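Local coordinates for Lin2111 protein (Listeria innocua, PDB 3EDP) that is of unknown function but, as a GntR-family protein with a UTRA domain, probably binds DNA and regulates transcription, at residues 110-118 with 215-223. Sequence-based numbering, arbitrary orientation.
Sequences GKFYAEIFG and MPIAIQYHY
Helix-on-sheet packing within the UTRA domain joins Phe-112, Tyr-113, Ile-116 and Phe-117 of helix 110-117 to Pro-216, Ile-219 and Tyr-221 in segment 215-223 of strand 215-225, an inner strand of the antiparallel sheet. The helix runs at 132° to the strand, and their CA atoms come nearest at Phe-117 and Pro-216, 5.5 Å apart.

Ile-219 sits at the middle of the contact. With CG1 turned away from its own carbonyl carbon (chi1 -62°), CD1 is carried in among three helix side chains: 3.4 Å from CE2 of Phe-117, 3.9 Å from CD1 of Tyr-113, and a tight 3.5 Å from CG2 of Ile-116. The Phe-117 ring lies along the strand and turns its edge to the backbone, CE1 standing 3.6 Å from Ala-218 N. That backbone is irregular here: a classic beta bulge sets Ile-217 and Ala-218 against the single residue Phe-209 of strand 201-211. Pro-146 of strand 137-146 also touches Phe-117.

Farther along, Tyr-221 points at the helix and sets its hydroxyl at the edge of the Phe-112 ring, OH to CE2 3.3 Å, while CD1 of Ile-116 rests on a face of that same ring. Tyr-113 meets Tyr-221 edge to edge, and its own hydroxyl is hydrogen-bonded to a glycerol, probably from crystallisation. Where the helix ends, a single water donates to both Phe-117 O and Pro-216 O, each 2.8 Å from the water oxygen.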
ATOM      1  N   GLY A 110     -19.876 -12.939   6.678  1.00 45.65           N
ATOM      2  CA  GLY A 110     -20.961 -12.740   5.731  1.00 48.81           C
ATOM      3  C   GLY A 110     -20.527 -13.084   4.313  1.00 53.78           C
ATOM      4  O   GLY A 110     -19.342 -13.310   4.060  1.00 46.84           O
ATOM      5  N   LYS A 111     -21.482 -13.110   3.390  1.00 53.76           N
ATOM      6  CA  LYS A 111     -21.220 -13.508   2.005  1.00 56.58           C
ATOM      7  C   LYS A 111     -20.138 -12.692   1.304  1.00 51.45           C
ATOM      8  O   LYS A 111     -19.247 -13.251   0.669  1.00 44.62           O
ATOM      9  CB  LYS A 111     -22.507 -13.455   1.175  1.00 65.07           C
ATOM     10  CG  LYS A 111     -23.155 -14.813   0.955  1.00 76.83           C
ATOM     11  CD  LYS A 111     -23.540 -15.467   2.271  1.00 85.57           C
ATOM     12  CE  LYS A 111     -23.408 -16.975   2.180  1.00 89.71           C
ATOM     13  NZ  LYS A 111     -21.994 -17.358   1.911  1.00 89.86           N
ATOM     14  N   PHE A 112     -20.229 -11.372   1.413  1.00 48.94           N
ATOM     15  CA  PHE A 112     -19.342 -10.483   0.676  1.00 48.83           C
ATOM     16  C   PHE A 112     -17.872 -10.658   1.052  1.00 52.34           C
ATOM     17  O   PHE A 112     -17.020 -10.779   0.177  1.00 54.55           O
ATOM     18  CB  PHE A 112     -19.772  -9.025   0.851  1.00 56.94           C
ATOM     19  CG  PHE A 112     -18.895  -8.051   0.127  1.00 67.63           C
ATOM     20  CD1 PHE A 112     -18.928  -7.965  -1.255  1.00 73.45           C
ATOM     21  CD2 PHE A 112     -18.028  -7.226   0.825  1.00 68.95           C
ATOM     22  CE1 PHE A 112     -18.115  -7.071  -1.929  1.00 74.38           C
ATOM     23  CE2 PHE A 112     -17.215  -6.329   0.157  1.00 72.54           C
ATOM     24  CZ  PHE A 112     -17.258  -6.251  -1.223  1.00 73.15           C
ATOM     25  N   TYR A 113     -17.576 -10.676   2.348  1.00 53.21           N
ATOM     26  CA  TYR A 113     -16.198 -10.839   2.808  1.00 47.99           C
ATOM     27  C   TYR A 113     -15.712 -12.281   2.692  1.00 47.53           C
ATOM     28  O   TYR A 113     -14.546 -12.518   2.387  1.00 49.51           O
ATOM     29  CB  TYR A 113     -16.026 -10.344   4.247  1.00 41.44           C
ATOM     30  CG  TYR A 113     -16.171  -8.849   4.389  1.00 34.88           C
ATOM     31  CD1 TYR A 113     -15.503  -7.982   3.535  1.00 36.44           C
ATOM     32  CD2 TYR A 113     -16.961  -8.303   5.386  1.00 32.75           C
ATOM     33  CE1 TYR A 113     -15.637  -6.613   3.663  1.00 39.10           C
ATOM     34  CE2 TYR A 113     -17.099  -6.937   5.521  1.00 42.95           C
ATOM     35  CZ  TYR A 113     -16.435  -6.094   4.657  1.00 44.13           C
ATOM     36  OH  TYR A 113     -16.573  -4.732   4.800  1.00 48.62           O
ATOM     37  N   ALA A 114     -16.601 -13.239   2.949  1.00 45.99           N
ATOM     38  CA  ALA A 114     -16.258 -14.651   2.826  1.00 49.39           C
ATOM     39  C   ALA A 114     -15.751 -14.952   1.422  1.00 55.11           C
ATOM     40  O   ALA A 114     -14.813 -15.726   1.240  1.00 59.32           O
ATOM     41  CB  ALA A 114     -17.460 -15.524   3.147  1.00 50.74           C
ATOM     42  N   GLU A 115     -16.376 -14.328   0.431  1.00 50.97           N
ATOM     43  CA  GLU A 115     -16.002 -14.528  -0.960  1.00 56.77           C
ATOM     44  C   GLU A 115     -14.642 -13.902  -1.277  1.00 55.08           C
ATOM     45  O   GLU A 115     -13.844 -14.479  -2.018  1.00 47.02           O
ATOM     46  CB  GLU A 115     -17.094 -13.980  -1.886  1.00 63.10           C
ATOM     47  CG  GLU A 115     -16.641 -13.720  -3.311  1.00 74.71           C
ATOM     48  CD  GLU A 115     -16.073 -12.324  -3.492  1.00 85.41           C
ATOM     49  OE1 GLU A 115     -16.591 -11.383  -2.847  1.00 91.68           O
ATOM     50  OE2 GLU A 115     -15.115 -12.166  -4.281  1.00 81.18           O
ATOM     51  N   ILE A 116     -14.379 -12.727  -0.710  1.00 44.75           N
ATOM     52  CA  ILE A 116     -13.090 -12.066  -0.895  1.00 44.71           C
ATOM     53  C   ILE A 116     -11.941 -12.823  -0.230  1.00 45.15           C
ATOM     54  O   ILE A 116     -10.888 -13.015  -0.832  1.00 48.52           O
ATOM     55  CB  ILE A 116     -13.112 -10.626  -0.362  1.00 49.88           C
ATOM     56  CG1 ILE A 116     -14.008  -9.754  -1.242  1.00 50.97           C
ATOM     57  CG2 ILE A 116     -11.696 -10.062  -0.313  1.00 48.68           C
ATOM     58  CD1 ILE A 116     -14.334  -8.400  -0.642  1.00 50.18           C
ATOM     59  N   PHE A 117     -12.141 -13.247   1.013  1.00 42.73           N
ATOM     60  CA  PHE A 117     -11.102 -13.962   1.748  1.00 38.21           C
ATOM     61  C   PHE A 117     -11.058 -15.428   1.359  1.00 46.04           C
ATOM     62  O   PHE A 117     -10.116 -16.142   1.699  1.00 53.80           O
ATOM     63  CB  PHE A 117     -11.322 -13.842   3.262  1.00 41.08           C
ATOM     64  CG  PHE A 117     -10.973 -12.490   3.819  1.00 38.65           C
ATOM     65  CD1 PHE A 117      -9.649 -12.086   3.912  1.00 37.36           C
ATOM     66  CD2 PHE A 117     -11.966 -11.624   4.248  1.00 34.76           C
ATOM     67  CE1 PHE A 117      -9.322 -10.843   4.429  1.00 33.41           C
ATOM     68  CE2 PHE A 117     -11.646 -10.380   4.760  1.00 38.42           C
ATOM     69  CZ  PHE A 117     -10.325  -9.986   4.849  1.00 32.01           C
ATOM     70  N   GLY A 118     -12.085 -15.877   0.648  1.00 46.78           N
ATOM     71  CA  GLY A 118     -12.238 -17.291   0.365  1.00 40.49           C
ATOM     72  C   GLY A 118     -12.375 -18.071   1.657  1.00 51.71           C
ATOM     73  O   GLY A 118     -11.699 -19.078   1.854  1.00 54.04           O
HETATM   74  N   MSE A 215      -3.176 -15.340  -1.201  1.00 31.65           N
HETATM   75  CA  MSE A 215      -3.992 -15.450   0.007  1.00 34.10           C
HETATM   76  C   MSE A 215      -4.257 -14.089   0.651  1.00 30.09           C
HETATM   77  O   MSE A 215      -3.360 -13.500   1.257  1.00 30.21           O
HETATM   78  CB  MSE A 215      -3.328 -16.367   1.030  1.00 31.62           C
HETATM   79  CG  MSE A 215      -4.123 -16.481   2.330  1.00 45.14           C
HETATM   80 SE   MSE A 215      -3.021 -17.128   3.791  0.56 52.14          SE
HETATM   81  CE  MSE A 215      -3.400 -19.031   3.596  1.00 60.60           C
ATOM     82  N   PRO A 216      -5.496 -13.592   0.530  1.00 34.24           N
ATOM     83  CA  PRO A 216      -5.879 -12.312   1.141  1.00 30.33           C
ATOM     84  C   PRO A 216      -5.848 -12.453   2.655  1.00 31.85           C
ATOM     85  O   PRO A 216      -6.362 -13.436   3.182  1.00 28.67           O
ATOM     86  CB  PRO A 216      -7.323 -12.107   0.666  1.00 29.91           C
ATOM     87  CG  PRO A 216      -7.543 -13.116  -0.429  1.00 38.27           C
ATOM     88  CD  PRO A 216      -6.644 -14.265  -0.097  1.00 36.77           C
ATOM     89  N   ILE A 217      -5.235 -11.499   3.341  1.00 31.81           N
ATOM     90  CA  ILE A 217      -5.149 -11.552   4.794  1.00 31.07           C
ATOM     91  C   ILE A 217      -5.835 -10.360   5.443  1.00 29.52           C
ATOM     92  O   ILE A 217      -6.153 -10.394   6.635  1.00 30.50           O
ATOM     93  CB  ILE A 217      -3.681 -11.633   5.283  1.00 25.29           C
ATOM     94  CG1 ILE A 217      -2.901 -10.390   4.850  1.00 26.17           C
ATOM     95  CG2 ILE A 217      -3.010 -12.913   4.769  1.00 25.33           C
ATOM     96  CD1 ILE A 217      -1.445 -10.390   5.308  1.00 32.53           C
ATOM     97  N   ALA A 218      -6.078  -9.310   4.665  1.00 22.06           N
ATOM     98  CA  ALA A 218      -6.711  -8.113   5.219  1.00 27.61           C
ATOM     99  C   ALA A 218      -7.348  -7.238   4.145  1.00 29.96           C
ATOM    100  O   ALA A 218      -6.923  -7.237   2.992  1.00 24.61           O
ATOM    101  CB  ALA A 218      -5.706  -7.306   6.029  1.00 17.53           C
ATOM    102  N   ILE A 219      -8.378  -6.499   4.534  1.00 23.26           N
ATOM    103  CA  ILE A 219      -9.019  -5.545   3.643  1.00 28.45           C
ATOM    104  C   ILE A 219      -9.127  -4.202   4.332  1.00 30.23           C
ATOM    105  O   ILE A 219      -9.455  -4.133   5.523  1.00 29.13           O
ATOM    106  CB  ILE A 219     -10.450  -5.980   3.281  1.00 39.99           C
ATOM    107  CG1 ILE A 219     -10.438  -7.317   2.547  1.00 41.37           C
ATOM    108  CG2 ILE A 219     -11.121  -4.913   2.431  1.00 43.20           C
ATOM    109  CD1 ILE A 219     -11.809  -7.925   2.413  1.00 44.50           C
ATOM    110  N   GLN A 220      -8.871  -3.139   3.579  1.00 28.25           N
ATOM    111  CA  GLN A 220      -9.048  -1.775   4.077  1.00 27.87           C
ATOM    112  C   GLN A 220      -9.836  -0.930   3.087  1.00 26.46           C
ATOM    113  O   GLN A 220      -9.623  -1.013   1.877  1.00 22.22           O
ATOM    114  CB  GLN A 220      -7.696  -1.120   4.321  1.00 23.41           C
ATOM    115  CG  GLN A 220      -7.775   0.306   4.859  1.00 22.15           C
ATOM    116  CD  GLN A 220      -6.389   0.847   5.200  1.00 32.88           C
ATOM    117  OE1 GLN A 220      -5.386   0.335   4.715  1.00 34.59           O
ATOM    118  NE2 GLN A 220      -6.332   1.864   6.053  1.00 36.23           N
ATOM    119  N   TYR A 221     -10.760  -0.132   3.607  1.00 27.00           N
ATOM    120  CA  TYR A 221     -11.478   0.839   2.799  1.00 28.60           C
ATOM    121  C   TYR A 221     -11.175   2.195   3.389  1.00 32.09           C
ATOM    122  O   TYR A 221     -11.342   2.406   4.585  1.00 33.79           O
ATOM    123  CB  TYR A 221     -12.987   0.588   2.819  1.00 24.74           C
ATOM    124  CG  TYR A 221     -13.390  -0.767   2.304  1.00 27.36           C
ATOM    125  CD1 TYR A 221     -13.298  -1.074   0.952  1.00 34.76           C
ATOM    126  CD2 TYR A 221     -13.859  -1.748   3.170  1.00 31.97           C
ATOM    127  CE1 TYR A 221     -13.665  -2.324   0.474  1.00 35.55           C
ATOM    128  CE2 TYR A 221     -14.233  -2.994   2.702  1.00 34.27           C
ATOM    129  CZ  TYR A 221     -14.139  -3.274   1.352  1.00 39.09           C
ATOM    130  OH  TYR A 221     -14.508  -4.512   0.885  1.00 42.89           O
ATOM    131  N   HIS A 222     -10.697   3.103   2.549  1.00 28.01           N
ATOM    132  CA  HIS A 222     -10.362   4.447   2.986  1.00 28.03           C
ATOM    133  C   HIS A 222     -11.194   5.439   2.178  1.00 29.86           C
ATOM    134  O   HIS A 222     -11.302   5.318   0.956  1.00 28.13           O
ATOM    135  CB  HIS A 222      -8.862   4.698   2.791  1.00 22.51           C
ATOM    136  CG  HIS A 222      -8.456   6.123   2.999  1.00 31.64           C
ATOM    137  ND1 HIS A 222      -8.290   6.675   4.253  1.00 36.45           N
ATOM    138  CD2 HIS A 222      -8.180   7.112   2.116  1.00 33.46           C
ATOM    139  CE1 HIS A 222      -7.931   7.940   4.134  1.00 36.05           C
ATOM    140  NE2 HIS A 222      -7.858   8.232   2.847  1.00 36.17           N
ATOM    141  N   TYR A 223     -11.789   6.407   2.862  1.00 25.79           N
ATOM    142  CA  TYR A 223     -12.690   7.359   2.213  1.00 27.45           C
ATOM    143  C   TYR A 223     -12.204   8.783   2.418  1.00 35.54           C
ATOM    144  O   TYR A 223     -11.815   9.155   3.531  1.00 26.82           O
ATOM    145  CB  TYR A 223     -14.102   7.251   2.794  1.00 32.20           C
ATOM    146  CG  TYR A 223     -14.752   5.891   2.650  1.00 36.21           C
ATOM    147  CD1 TYR A 223     -15.577   5.606   1.569  1.00 32.16           C
ATOM    148  CD2 TYR A 223     -14.549   4.900   3.603  1.00 33.34           C
ATOM    149  CE1 TYR A 223     -16.181   4.372   1.440  1.00 36.49           C
ATOM    150  CE2 TYR A 223     -15.143   3.661   3.479  1.00 31.58           C
ATOM    151  CZ  TYR A 223     -15.957   3.403   2.397  1.00 36.32           C
ATOM    152  OH  TYR A 223     -16.559   2.177   2.268  1.00 40.40           O
TER
HETATM  153  O   HOH W   1      -7.871 -15.836   3.283  1.00 49.42           O